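Local coordinates for protein metallocarboxypeptidase (Trypanosoma cruzi, PDB 3DWC) that probably releases single C-terminal amino acids other than proline from peptides, as a metal-dependent carboxypeptidase of the M32 family, here carrying cobalt, at residues B[130-135]-B[380-385]; B[346-351]-B[399-404]; B[366-371]-B[387-392]. All coordinates share one frame; numbering follows the deposited sequence.

Contact 1: B[130-135]-B[380-385]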
ATOM      1  N   PRO B 130       3.440 -28.382  25.387  1.00 53.17           N
ATOM      2  CA  PRO B 130       2.667 -27.614  26.369  1.00 53.30           C
ATOM      3  C   PRO B 130       1.779 -26.563  25.706  1.00 53.50           C
ATOM      4  O   PRO B 130       0.589 -26.476  26.031  1.00 53.60           O
ATOM      5  CB  PRO B 130       3.749 -26.968  27.256  1.00 53.39           C
ATOM      6  CG  PRO B 130       4.984 -27.792  27.028  1.00 53.32           C
ATOM      7  CD  PRO B 130       4.892 -28.219  25.589  1.00 53.16           C
ATOM      8  N   THR B 131       2.357 -25.793  24.780  1.00 53.59           N
ATOM      9  CA  THR B 131       1.584 -24.882  23.924  1.00 53.59           C
ATOM     10  C   THR B 131       0.457 -25.630  23.207  1.00 53.34           C
ATOM     11  O   THR B 131      -0.699 -25.243  23.303  1.00 53.27           O
ATOM     12  CB  THR B 131       2.445 -24.222  22.814  1.00 53.92           C
ATOM     13  OG1 THR B 131       3.519 -23.472  23.393  1.00 54.07           O
ATOM     14  CG2 THR B 131       1.584 -23.293  21.959  1.00 53.19           C
ATOM     15  N   LEU B 132       0.812 -26.709  22.508  1.00 53.22           N
ATOM     16  CA  LEU B 132      -0.150 -27.455  21.688  1.00 53.32           C
ATOM     17  C   LEU B 132      -1.360 -27.895  22.527  1.00 53.12           C
ATOM     18  O   LEU B 132      -2.501 -27.722  22.098  1.00 53.13           O
ATOM     19  CB  LEU B 132       0.545 -28.642  20.979  1.00 53.30           C
ATOM     20  CG  LEU B 132      -0.040 -29.367  19.732  1.00 53.34           C
ATOM     21  CD1 LEU B 132      -0.479 -30.774  20.066  1.00 52.14           C
ATOM     22  CD2 LEU B 132      -1.175 -28.610  18.958  1.00 52.71           C
ATOM     23  N   LYS B 133      -1.112 -28.411  23.732  1.00 53.01           N
ATOM     24  CA  LYS B 133      -2.187 -28.748  24.677  1.00 52.98           C
ATOM     25  C   LYS B 133      -3.115 -27.569  24.954  1.00 52.60           C
ATOM     26  O   LYS B 133      -4.317 -27.766  25.106  1.00 52.25           O
ATOM     27  CB  LYS B 133      -1.617 -29.252  26.014  1.00 53.35           C
ATOM     28  CG  LYS B 133      -1.089 -30.694  25.982  1.00 53.64           C
ATOM     29  CD  LYS B 133      -0.182 -31.027  27.181  1.00 53.74           C
ATOM     30  CE  LYS B 133      -0.936 -31.653  28.360  1.00 54.53           C
ATOM     31  NZ  LYS B 133      -1.793 -30.686  29.116  1.00 55.42           N
ATOM     32  N   GLU B 134      -2.560 -26.358  25.034  1.00 52.33           N
ATOM     33  CA  GLU B 134      -3.359 -25.143  25.329  1.00 52.45           C
ATOM     34  C   GLU B 134      -4.179 -24.676  24.116  1.00 51.76           C
ATOM     35  O   GLU B 134      -5.321 -24.223  24.258  1.00 51.60           O
ATOM     36  CB  GLU B 134      -2.467 -23.984  25.790  1.00 52.26           C
ATOM     37  CG  GLU B 134      -1.851 -24.147  27.166  1.00 53.22           C
ATOM     38  CD  GLU B 134      -1.135 -22.874  27.608  1.00 53.58           C
ATOM     39  OE1 GLU B 134       0.121 -22.888  27.710  1.00 56.21           O
ATOM     40  OE2 GLU B 134      -1.832 -21.853  27.822  1.00 53.76           O
ATOM     41  N   LEU B 135      -3.569 -24.755  22.939  1.00 51.43           N
ATOM     42  CA  LEU B 135      -4.272 -24.511  21.660  1.00 51.38           C
ATOM     43  C   LEU B 135      -5.497 -25.400  21.549  1.00 50.95           C
ATOM     44  O   LEU B 135      -6.611 -24.916  21.419  1.00 50.41           O
ATOM     45  CB  LEU B 135      -3.331 -24.748  20.484  1.00 51.01           C
ATOM     46  CG  LEU B 135      -2.231 -23.689  20.380  1.00 50.61           C
ATOM     47  CD1 LEU B 135      -1.177 -24.106  19.386  1.00 50.54           C
ATOM     48  CD2 LEU B 135      -2.834 -22.317  20.016  1.00 52.28           C
ATOM     49  N   GLU B 380      -0.756 -35.088  23.141  1.00 46.42           N
ATOM     50  CA  GLU B 380       0.258 -36.119  23.424  1.00 46.26           C
ATOM     51  C   GLU B 380       0.474 -37.122  22.293  1.00 45.82           C
ATOM     52  O   GLU B 380       1.607 -37.527  22.015  1.00 45.51           O
ATOM     53  CB  GLU B 380      -0.164 -36.937  24.674  1.00 46.68           C
ATOM     54  CG  GLU B 380       0.194 -36.362  26.037  1.00 47.39           C
ATOM     55  CD  GLU B 380      -0.709 -35.196  26.503  1.00 48.84           C
ATOM     56  OE1 GLU B 380      -0.576 -34.821  27.697  1.00 47.31           O
ATOM     57  OE2 GLU B 380      -1.522 -34.653  25.699  1.00 46.13           O
ATOM     58  N   GLU B 381      -0.631 -37.531  21.672  1.00 45.57           N
ATOM     59  CA  GLU B 381      -0.673 -38.669  20.767  1.00 45.01           C
ATOM     60  C   GLU B 381      -0.536 -38.292  19.293  1.00 44.95           C
ATOM     61  O   GLU B 381      -0.489 -39.178  18.435  1.00 44.83           O
ATOM     62  CB  GLU B 381      -1.996 -39.402  20.980  1.00 45.13           C
ATOM     63  CG  GLU B 381      -2.238 -39.787  22.457  1.00 44.81           C
ATOM     64  CD  GLU B 381      -3.576 -40.473  22.698  1.00 44.96           C
ATOM     65  OE1 GLU B 381      -4.500 -39.808  23.207  1.00 45.59           O
ATOM     66  OE2 GLU B 381      -3.712 -41.676  22.386  1.00 46.02           O
ATOM     67  N   VAL B 382      -0.479 -36.991  19.004  1.00 44.44           N
ATOM     68  CA  VAL B 382      -0.486 -36.506  17.619  1.00 44.01           C
ATOM     69  C   VAL B 382       0.613 -37.142  16.764  1.00 43.73           C
ATOM     70  O   VAL B 382       0.312 -37.666  15.688  1.00 44.12           O
ATOM     71  CB  VAL B 382      -0.446 -34.957  17.529  1.00 44.07           C
ATOM     72  CG1 VAL B 382      -0.188 -34.483  16.059  1.00 43.24           C
ATOM     73  CG2 VAL B 382      -1.742 -34.369  18.076  1.00 43.59           C
ATOM     74  N   PRO B 383       1.872 -37.109  17.229  1.00 43.40           N
ATOM     75  CA  PRO B 383       2.978 -37.724  16.469  1.00 43.02           C
ATOM     76  C   PRO B 383       2.774 -39.183  16.115  1.00 42.50           C
ATOM     77  O   PRO B 383       3.036 -39.591  14.976  1.00 42.25           O
ATOM     78  CB  PRO B 383       4.170 -37.581  17.418  1.00 42.70           C
ATOM     79  CG  PRO B 383       3.836 -36.363  18.219  1.00 42.93           C
ATOM     80  CD  PRO B 383       2.372 -36.484  18.473  1.00 43.39           C
ATOM     81  N   ARG B 384       2.316 -39.951  17.091  1.00 42.12           N
ATOM     82  CA  ARG B 384       2.028 -41.362  16.893  1.00 41.75           C
ATOM     83  C   ARG B 384       0.993 -41.558  15.783  1.00 40.76           C
ATOM     84  O   ARG B 384       1.204 -42.321  14.848  1.00 40.88           O
ATOM     85  CB  ARG B 384       1.533 -41.969  18.212  1.00 42.14           C
ATOM     86  CG  ARG B 384       1.607 -43.491  18.301  1.00 43.68           C
ATOM     87  CD  ARG B 384       0.225 -44.138  18.296  1.00 47.57           C
ATOM     88  NE  ARG B 384      -0.673 -43.515  19.275  1.00 48.95           N
ATOM     89  CZ  ARG B 384      -1.990 -43.702  19.323  1.00 49.40           C
ATOM     90  NH1 ARG B 384      -2.595 -44.515  18.465  1.00 49.52           N
ATOM     91  NH2 ARG B 384      -2.705 -43.072  20.249  1.00 49.59           N
ATOM     92  N   VAL B 385      -0.109 -40.835  15.888  1.00 39.91           N
ATOM     93  CA  VAL B 385      -1.224 -40.949  14.956  1.00 39.30           C
ATOM     94  C   VAL B 385      -0.892 -40.330  13.581  1.00 38.82           C
ATOM     95  O   VAL B 385      -1.369 -40.803  12.570  1.00 38.17           O
ATOM     96  CB  VAL B 385      -2.477 -40.260  15.548  1.00 39.54           C
ATOM     97  CG1 VAL B 385      -3.619 -40.272  14.547  1.00 39.85           C
ATOM     98  CG2 VAL B 385      -2.901 -40.940  16.879  1.00 38.78           C
TER
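Leu-132 and Lys-133, neighbours on helix 125-147, meet Val-382 and Glu-380 where a short 3-10 turn leads into helix 382-394 in the largely helical M32 carboxypeptidase fold. The backbones stay well apart, with Lys-133 CA and Glu-380 CA 7.9 Å apart, and no hydrogen bond joins the two segments. The apolar part is a single touch between methyl groups, Leu-132 CD1 to Val-382 CG2 at 4.3 Å. Both side chains are buried: Leu-132 also packs on Ala-379 and Trp-412, and Val-382 on Leu-372 of helix 358-374 and on Cys-406. Within 380-385, Arg-384 NH2 forms a salt bridge to Glu-381 OE2 at 2.7 Å, Val-385 CG2 lies over the centre of the guanidinium face, and NH1 also pairs with Glu-388. The charged part lies on the exposed outer side. Glu-380 folds at chi2 (77°), which swings its carboxylate over to the lysine chain; Lys-133, bent toward its end, presents CE while NZ stays farther off. Attraction between the opposite charges probably helps, but they do not pair directly. There the carboxylate is met by lysine methylenes: Glu-380 OE1 is 3.3 Å from Lys-133 CE but 4.5 Å from Lys-133 NZ.

Contact 2: B[346-351]-B[399-404]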
ATOM      1  N   PRO B 346       5.059 -39.625  -3.838  1.00 37.67           N
ATOM      2  CA  PRO B 346       4.663 -39.314  -2.472  1.00 37.60           C
ATOM      3  C   PRO B 346       5.814 -38.799  -1.644  1.00 36.99           C
ATOM      4  O   PRO B 346       6.930 -39.204  -1.842  1.00 36.71           O
ATOM      5  CB  PRO B 346       4.192 -40.649  -1.938  1.00 37.64           C
ATOM      6  CG  PRO B 346       3.809 -41.389  -3.131  1.00 38.81           C
ATOM      7  CD  PRO B 346       4.810 -41.027  -4.160  1.00 37.45           C
ATOM      8  N   GLY B 347       5.512 -37.889  -0.742  1.00 37.06           N
ATOM      9  CA  GLY B 347       6.494 -37.312   0.143  1.00 37.27           C
ATOM     10  C   GLY B 347       5.844 -36.884   1.454  1.00 37.23           C
ATOM     11  O   GLY B 347       4.675 -37.127   1.703  1.00 36.66           O
ATOM     12  N   LEU B 348       6.620 -36.215   2.284  1.00 36.87           N
ATOM     13  CA  LEU B 348       6.228 -35.929   3.648  1.00 36.99           C
ATOM     14  C   LEU B 348       5.592 -34.585   3.822  1.00 36.58           C
ATOM     15  O   LEU B 348       4.871 -34.369   4.791  1.00 36.32           O
ATOM     16  CB  LEU B 348       7.475 -35.979   4.558  1.00 36.99           C
ATOM     17  CG  LEU B 348       8.070 -37.359   4.811  1.00 37.46           C
ATOM     18  CD1 LEU B 348       9.268 -37.300   5.822  1.00 35.34           C
ATOM     19  CD2 LEU B 348       6.987 -38.312   5.294  1.00 37.77           C
ATOM     20  N   ILE B 349       5.884 -33.663   2.907  1.00 36.56           N
ATOM     21  CA  ILE B 349       5.451 -32.281   3.056  1.00 36.80           C
ATOM     22  C   ILE B 349       4.201 -31.978   2.170  1.00 36.53           C
ATOM     23  O   ILE B 349       4.288 -31.941   0.973  1.00 35.56           O
ATOM     24  CB  ILE B 349       6.593 -31.292   2.691  1.00 36.44           C
ATOM     25  CG1 ILE B 349       7.916 -31.607   3.468  1.00 39.19           C
ATOM     26  CG2 ILE B 349       6.137 -29.836   2.945  1.00 36.15           C
ATOM     27  CD1 ILE B 349       7.791 -31.621   4.963  1.00 37.72           C
ATOM     28  N   ARG B 350       3.075 -31.753   2.827  1.00 37.14           N
ATOM     29  CA  ARG B 350       1.841 -31.271   2.221  1.00 38.24           C
ATOM     30  C   ARG B 350       1.973 -30.192   1.141  1.00 38.66           C
ATOM     31  O   ARG B 350       1.399 -30.355   0.072  1.00 38.75           O
ATOM     32  CB  ARG B 350       0.858 -30.793   3.298  1.00 37.54           C
ATOM     33  CG  ARG B 350      -0.527 -30.412   2.726  1.00 37.55           C
ATOM     34  CD  ARG B 350      -1.415 -29.722   3.698  1.00 37.90           C
ATOM     35  NE  ARG B 350      -0.781 -28.521   4.214  1.00 39.43           N
ATOM     36  CZ  ARG B 350      -0.881 -27.310   3.675  1.00 40.95           C
ATOM     37  NH1 ARG B 350      -1.635 -27.101   2.593  1.00 42.48           N
ATOM     38  NH2 ARG B 350      -0.219 -26.305   4.214  1.00 42.18           N
ATOM     39  N   ILE B 351       2.708 -29.100   1.378  1.00 39.61           N
ATOM     40  CA  ILE B 351       2.752 -28.006   0.346  1.00 39.93           C
ATOM     41  C   ILE B 351       3.535 -28.408  -0.912  1.00 39.99           C
ATOM     42  O   ILE B 351       3.443 -27.759  -1.966  1.00 40.88           O
ATOM     43  CB  ILE B 351       3.301 -26.635   0.874  1.00 39.96           C
ATOM     44  CG1 ILE B 351       4.683 -26.797   1.514  1.00 41.67           C
ATOM     45  CG2 ILE B 351       2.376 -26.032   1.874  1.00 40.25           C
ATOM     46  CD1 ILE B 351       5.333 -25.455   1.821  1.00 42.09           C
ATOM     47  N   LEU B 399       7.852 -41.260  12.305  1.00 43.11           N
ATOM     48  CA  LEU B 399       8.229 -41.482  13.720  1.00 43.37           C
ATOM     49  C   LEU B 399       9.619 -40.917  13.953  1.00 43.35           C
ATOM     50  O   LEU B 399      10.572 -41.298  13.260  1.00 43.21           O
ATOM     51  CB  LEU B 399       8.171 -42.967  14.120  1.00 43.45           C
ATOM     52  CG  LEU B 399       8.184 -43.260  15.636  1.00 44.08           C
ATOM     53  CD1 LEU B 399       7.210 -44.374  15.998  1.00 43.66           C
ATOM     54  CD2 LEU B 399       9.585 -43.612  16.144  1.00 44.88           C
ATOM     55  N   GLY B 400       9.694 -39.947  14.869  1.00 43.49           N
ATOM     56  CA  GLY B 400      10.962 -39.304  15.245  1.00 43.49           C
ATOM     57  C   GLY B 400      11.282 -38.088  14.404  1.00 43.37           C
ATOM     58  O   GLY B 400      12.235 -37.378  14.690  1.00 43.03           O
ATOM     59  N   ASN B 401      10.477 -37.853  13.369  1.00 43.35           N
ATOM     60  CA  ASN B 401      10.652 -36.722  12.445  1.00 43.68           C
ATOM     61  C   ASN B 401       9.440 -35.803  12.482  1.00 44.21           C
ATOM     62  O   ASN B 401       8.691 -35.687  11.508  1.00 43.55           O
ATOM     63  CB  ASN B 401      10.878 -37.209  11.010  1.00 43.30           C
ATOM     64  CG  ASN B 401      11.331 -36.099  10.079  1.00 42.16           C
ATOM     65  OD1 ASN B 401      11.311 -34.927  10.439  1.00 38.71           O
ATOM     66  ND2 ASN B 401      11.748 -36.470   8.872  1.00 40.55           N
ATOM     67  N   ASP B 402       9.268 -35.121  13.608  1.00 44.67           N
ATOM     68  CA  ASP B 402       8.111 -34.257  13.800  1.00 44.85           C
ATOM     69  C   ASP B 402       8.210 -32.987  12.968  1.00 44.98           C
ATOM     70  O   ASP B 402       7.190 -32.461  12.503  1.00 45.16           O
ATOM     71  CB  ASP B 402       7.952 -33.973  15.283  1.00 45.14           C
ATOM     72  CG  ASP B 402       7.780 -35.243  16.071  1.00 45.98           C
ATOM     73  OD1 ASP B 402       6.837 -36.013  15.754  1.00 45.92           O
ATOM     74  OD2 ASP B 402       8.603 -35.493  16.977  1.00 49.49           O
ATOM     75  N   LYS B 403       9.438 -32.524  12.746  1.00 44.93           N
ATOM     76  CA  LYS B 403       9.731 -31.413  11.818  1.00 44.72           C
ATOM     77  C   LYS B 403       8.994 -31.497  10.458  1.00 44.46           C
ATOM     78  O   LYS B 403       8.321 -30.538  10.009  1.00 43.28           O
ATOM     79  CB  LYS B 403      11.251 -31.384  11.587  1.00 44.76           C
ATOM     80  CG  LYS B 403      11.735 -30.365  10.541  1.00 45.45           C
ATOM     81  CD  LYS B 403      13.196 -29.980  10.812  1.00 45.40           C
ATOM     82  CE  LYS B 403      13.666 -28.835   9.970  1.00 45.19           C
ATOM     83  NZ  LYS B 403      15.026 -28.437  10.362  1.00 46.33           N
ATOM     84  N   GLU B 404       9.144 -32.647   9.803  1.00 44.62           N
ATOM     85  CA  GLU B 404       8.469 -32.936   8.531  1.00 44.37           C
ATOM     86  C   GLU B 404       7.223 -33.789   8.754  1.00 44.13           C
ATOM     87  O   GLU B 404       6.579 -34.208   7.796  1.00 44.98           O
ATOM     88  CB  GLU B 404       9.435 -33.653   7.577  1.00 44.61           C
ATOM     89  CG  GLU B 404      10.804 -32.972   7.442  1.00 44.85           C
ATOM     90  CD  GLU B 404      11.644 -33.577   6.328  1.00 44.97           C
ATOM     91  OE1 GLU B 404      12.158 -34.681   6.508  1.00 44.25           O
ATOM     92  OE2 GLU B 404      11.762 -32.958   5.250  1.00 50.39           O
TER
HETATM   93  O   HOH W   1       4.501 -35.932   7.179  1.00 30.02           O
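An Asx motif at Asn-401 shapes the loop between helices 382-394 and 421-441, and this loop packs against Leu-348 and Ile-349 of the loop that precedes helix 358-374. Asn-401 OD1 accepts from the backbone N of Glu-404 at 3.2 Å, the donor standing 50° out of the carbonyl plane. The same amide returns a bond through ND2 to Glu-404 OE1 at 3.0 Å, nearly in the amide plane and on the anti lone pair of the carboxylate oxygen. Asn-401 and Glu-404 thus grip each other twice, which fixes the amide rotation and steadies the carboxylate. Leu-348 CD1 reaches this pair, 4.0 Å from both Asn-401 ND2 and Glu-404 OE1; the leucine lies roughly perpendicular to the Glu-404 side chain. Ile-349 adds its CD1 methyl, 3.7 Å from Glu-404 CB, carried there by a chain turned at both chi1 (-52°) and chi2 (-57°). The carbonyl oxygens Leu-348 O and Glu-404 O come within 3.5 Å as two acceptors, and one water donates to both, at 2.9 Å from Leu-348 O and 2.8 Å from Glu-404 O. Gln-408 NE2 also donates to Leu-348 O. With no direct hydrogen bond between the segments, the polar link depends on a water bridging two acceptors that cannot bond each other, beside methyl groups packed on the aliphatic part of Glu-404 and on the Asn-401/Glu-404 polar pair.

Contact 3: B[366-371]-B[387-392]; sequences YEIERD and NEKMKS
Lys-389 of helix 382-394 reaches across to Glu-367 and Ile-368 of helix 358-374, two helices joined by a short connection in a roughly antiparallel helical hairpin. The helices do not touch backbone to backbone: Glu-367 CA and Lys-389 CA, the nearest pair, are 9.2 Å apart, and the lysine spans the gap. From CB, its chain runs out extended through CG to CD. There CD meets Ile-368, whose CG1 and CD1 both lie 4.1 Å from Lys-389 CD; the two side chains run alongside each other, pointing opposite ways. At CE the chain comes beside Glu-367, 3.8 Å from Glu-367 CB and closer to OE2. A bend at chi4 (-54°) then turns NZ onto the carboxylate, where it donates to Glu-367 OE2 at 2.7 Å in a salt bridge. The ammonium arrives on the anti side of that oxygen, 33° out of the carboxylate plane, and NZ also lies 3.6 Å from Glu-367 CB. The glutamate, buried, has further polar support: Tyr-393 OH hydrogen-bonds to OE2, and Arg-179 NH1 of helix 168-196 forms a salt bridge to OE1. Two cationic partners probably favour the charged form of Glu-367. Ile-368 also packs on Val-385 and Trp-386, and Lys-389 on Leu-364, so apolar contacts continue between the paired helices. On other sides of helix 358-374, Tyr-366 stacks on Phe-175 of helix 168-196 and packs on Tyr-155 of helix 154-162.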
ATOM      1  N   TYR B 366      -7.698 -33.689   8.617  1.00 36.60           N
ATOM      2  CA  TYR B 366      -9.104 -33.661   8.991  1.00 36.58           C
ATOM      3  C   TYR B 366      -9.332 -34.607  10.219  1.00 36.97           C
ATOM      4  O   TYR B 366      -9.841 -34.199  11.275  1.00 36.27           O
ATOM      5  CB  TYR B 366     -10.000 -34.011   7.782  1.00 37.01           C
ATOM      6  CG  TYR B 366     -11.409 -34.304   8.198  1.00 37.07           C
ATOM      7  CD1 TYR B 366     -11.933 -35.573   8.103  1.00 39.72           C
ATOM      8  CD2 TYR B 366     -12.203 -33.303   8.775  1.00 38.33           C
ATOM      9  CE1 TYR B 366     -13.246 -35.845   8.521  1.00 38.95           C
ATOM     10  CE2 TYR B 366     -13.492 -33.560   9.181  1.00 38.24           C
ATOM     11  CZ  TYR B 366     -14.000 -34.828   9.058  1.00 37.95           C
ATOM     12  OH  TYR B 366     -15.256 -35.059   9.492  1.00 38.22           O
ATOM     13  N   GLU B 367      -8.866 -35.840  10.075  1.00 36.36           N
ATOM     14  CA  GLU B 367      -9.125 -36.894  11.023  1.00 36.75           C
ATOM     15  C   GLU B 367      -8.561 -36.586  12.409  1.00 37.04           C
ATOM     16  O   GLU B 367      -9.251 -36.720  13.415  1.00 37.53           O
ATOM     17  CB  GLU B 367      -8.593 -38.220  10.459  1.00 36.75           C
ATOM     18  CG  GLU B 367      -9.444 -38.659   9.286  1.00 35.97           C
ATOM     19  CD  GLU B 367      -8.869 -39.762   8.427  1.00 37.38           C
ATOM     20  OE1 GLU B 367      -9.552 -40.104   7.424  1.00 37.17           O
ATOM     21  OE2 GLU B 367      -7.775 -40.289   8.726  1.00 37.89           O
ATOM     22  N   ILE B 368      -7.333 -36.106  12.435  1.00 36.46           N
ATOM     23  CA  ILE B 368      -6.703 -35.686  13.657  1.00 36.36           C
ATOM     24  C   ILE B 368      -7.439 -34.512  14.314  1.00 36.72           C
ATOM     25  O   ILE B 368      -7.766 -34.588  15.510  1.00 36.94           O
ATOM     26  CB  ILE B 368      -5.232 -35.349  13.413  1.00 35.81           C
ATOM     27  CG1 ILE B 368      -4.490 -36.631  13.025  1.00 35.57           C
ATOM     28  CG2 ILE B 368      -4.613 -34.712  14.669  1.00 36.58           C
ATOM     29  CD1 ILE B 368      -3.251 -36.408  12.233  1.00 36.28           C
ATOM     30  N   GLU B 369      -7.735 -33.463  13.545  1.00 36.44           N
ATOM     31  CA  GLU B 369      -8.488 -32.311  14.059  1.00 37.60           C
ATOM     32  C   GLU B 369      -9.815 -32.715  14.683  1.00 37.80           C
ATOM     33  O   GLU B 369     -10.155 -32.318  15.801  1.00 36.49           O
ATOM     34  CB  GLU B 369      -8.735 -31.288  12.935  1.00 37.80           C
ATOM     35  CG  GLU B 369      -7.515 -30.471  12.588  1.00 37.13           C
ATOM     36  CD  GLU B 369      -7.833 -29.264  11.749  1.00 38.34           C
ATOM     37  OE1 GLU B 369      -8.992 -29.121  11.279  1.00 35.82           O
ATOM     38  OE2 GLU B 369      -6.901 -28.466  11.534  1.00 37.84           O
ATOM     39  N   ARG B 370     -10.563 -33.501  13.928  1.00 39.19           N
ATOM     40  CA  ARG B 370     -11.821 -34.079  14.392  1.00 40.22           C
ATOM     41  C   ARG B 370     -11.651 -34.883  15.695  1.00 40.52           C
ATOM     42  O   ARG B 370     -12.443 -34.736  16.641  1.00 39.53           O
ATOM     43  CB  ARG B 370     -12.422 -34.952  13.279  1.00 40.04           C
ATOM     44  CG  ARG B 370     -13.806 -35.530  13.579  1.00 40.84           C
ATOM     45  CD  ARG B 370     -14.098 -36.720  12.669  1.00 42.28           C
ATOM     46  NE  ARG B 370     -13.072 -37.771  12.753  1.00 44.96           N
ATOM     47  CZ  ARG B 370     -12.939 -38.797  11.903  1.00 44.60           C
ATOM     48  NH1 ARG B 370     -13.770 -38.955  10.874  1.00 45.49           N
ATOM     49  NH2 ARG B 370     -11.970 -39.686  12.087  1.00 44.70           N
ATOM     50  N   ASP B 371     -10.620 -35.719  15.730  1.00 41.43           N
ATOM     51  CA  ASP B 371     -10.384 -36.617  16.863  1.00 42.37           C
ATOM     52  C   ASP B 371      -9.932 -35.873  18.120  1.00 42.66           C
ATOM     53  O   ASP B 371     -10.241 -36.306  19.234  1.00 43.23           O
ATOM     54  CB  ASP B 371      -9.349 -37.689  16.511  1.00 42.90           C
ATOM     55  CG  ASP B 371      -9.928 -38.832  15.661  1.00 45.81           C
ATOM     56  OD1 ASP B 371     -11.170 -38.882  15.460  1.00 48.18           O
ATOM     57  OD2 ASP B 371      -9.124 -39.702  15.224  1.00 48.34           O
ATOM     58  N   ASN B 387       2.076 -40.392  12.219  1.00 37.30           N
ATOM     59  CA  ASN B 387       2.880 -41.463  11.637  1.00 37.33           C
ATOM     60  C   ASN B 387       2.039 -42.649  11.139  1.00 37.57           C
ATOM     61  O   ASN B 387       2.303 -43.207  10.065  1.00 37.40           O
ATOM     62  CB  ASN B 387       3.912 -41.944  12.653  1.00 36.98           C
ATOM     63  CG  ASN B 387       4.726 -43.115  12.138  1.00 37.57           C
ATOM     64  OD1 ASN B 387       5.479 -42.987  11.177  1.00 39.17           O
ATOM     65  ND2 ASN B 387       4.553 -44.272  12.760  1.00 36.91           N
ATOM     66  N   GLU B 388       1.057 -43.058  11.939  1.00 37.63           N
ATOM     67  CA  GLU B 388       0.151 -44.149  11.558  1.00 37.96           C
ATOM     68  C   GLU B 388      -0.543 -43.859  10.235  1.00 37.90           C
ATOM     69  O   GLU B 388      -0.603 -44.695   9.333  1.00 37.82           O
ATOM     70  CB  GLU B 388      -0.928 -44.350  12.623  1.00 37.98           C
ATOM     71  CG  GLU B 388      -0.461 -45.064  13.883  1.00 37.92           C
ATOM     72  CD  GLU B 388      -1.575 -45.205  14.922  1.00 39.33           C
ATOM     73  OE1 GLU B 388      -1.445 -46.056  15.846  1.00 39.42           O
ATOM     74  OE2 GLU B 388      -2.583 -44.465  14.814  1.00 40.10           O
ATOM     75  N   LYS B 389      -1.113 -42.663  10.164  1.00 38.11           N
ATOM     76  CA  LYS B 389      -1.855 -42.221   9.004  1.00 37.74           C
ATOM     77  C   LYS B 389      -0.941 -42.049   7.803  1.00 37.63           C
ATOM     78  O   LYS B 389      -1.320 -42.407   6.695  1.00 36.32           O
ATOM     79  CB  LYS B 389      -2.635 -40.948   9.340  1.00 37.49           C
ATOM     80  CG  LYS B 389      -3.851 -41.255  10.253  1.00 38.17           C
ATOM     81  CD  LYS B 389      -4.560 -40.033  10.820  1.00 37.94           C
ATOM     82  CE  LYS B 389      -5.778 -40.420  11.674  1.00 38.22           C
ATOM     83  NZ  LYS B 389      -6.771 -41.306  10.960  1.00 39.67           N
ATOM     84  N   MET B 390       0.274 -41.553   8.038  1.00 37.72           N
ATOM     85  CA  MET B 390       1.239 -41.303   6.951  1.00 38.34           C
ATOM     86  C   MET B 390       1.683 -42.605   6.286  1.00 38.88           C
ATOM     87  O   MET B 390       1.721 -42.697   5.051  1.00 39.54           O
ATOM     88  CB  MET B 390       2.464 -40.510   7.466  1.00 38.18           C
ATOM     89  CG  MET B 390       2.246 -39.003   7.591  1.00 36.41           C
ATOM     90  SD  MET B 390       1.879 -38.116   6.025  1.00 36.15           S
ATOM     91  CE  MET B 390       3.368 -38.449   5.046  1.00 31.63           C
ATOM     92  N   LYS B 391       2.010 -43.605   7.100  1.00 39.18           N
ATOM     93  CA  LYS B 391       2.331 -44.944   6.606  1.00 39.28           C
ATOM     94  C   LYS B 391       1.142 -45.538   5.884  1.00 38.67           C
ATOM     95  O   LYS B 391       1.282 -46.157   4.847  1.00 37.65           O
ATOM     96  CB  LYS B 391       2.707 -45.895   7.758  1.00 39.77           C
ATOM     97  CG  LYS B 391       4.033 -45.588   8.454  1.00 41.16           C
ATOM     98  CD  LYS B 391       4.107 -46.157   9.884  1.00 41.11           C
ATOM     99  CE  LYS B 391       4.180 -47.684   9.923  1.00 43.61           C
ATOM    100  NZ  LYS B 391       4.295 -48.261  11.320  1.00 42.91           N
ATOM    101  N   SER B 392      -0.040 -45.351   6.450  1.00 38.55           N
ATOM    102  CA  SER B 392      -1.226 -46.004   5.924  1.00 38.66           C
ATOM    103  C   SER B 392      -1.681 -45.428   4.586  1.00 38.45           C
ATOM    104  O   SER B 392      -2.049 -46.168   3.661  1.00 38.47           O
ATOM    105  CB  SER B 392      -2.356 -45.883   6.936  1.00 38.90           C
ATOM    106  OG  SER B 392      -3.454 -46.634   6.495  1.00 40.54           O
TER

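Contacts 1 and 3 share helix 382-394: its start meets helix 125-147 in contact 1, and its later turns pair with helix 358-374 in contact 3, the two joined by Val-385 packing on Ile-368. Contact 3 is mostly buried and holds a direct salt bridge; contact 1 is half buried, with a methyl touch inside and loosely placed opposite charges outside. Contact 2 lies at the surface between two loops and relies on a bridging water and on methyl groups packed against a polar Asn-Glu pair. Met-390 ties it to contact 3 by packing its CE on Leu-348 CD2, while Pro-383 meets Asp-402 between contacts 1 and 2. All three lie away from the cobalt site.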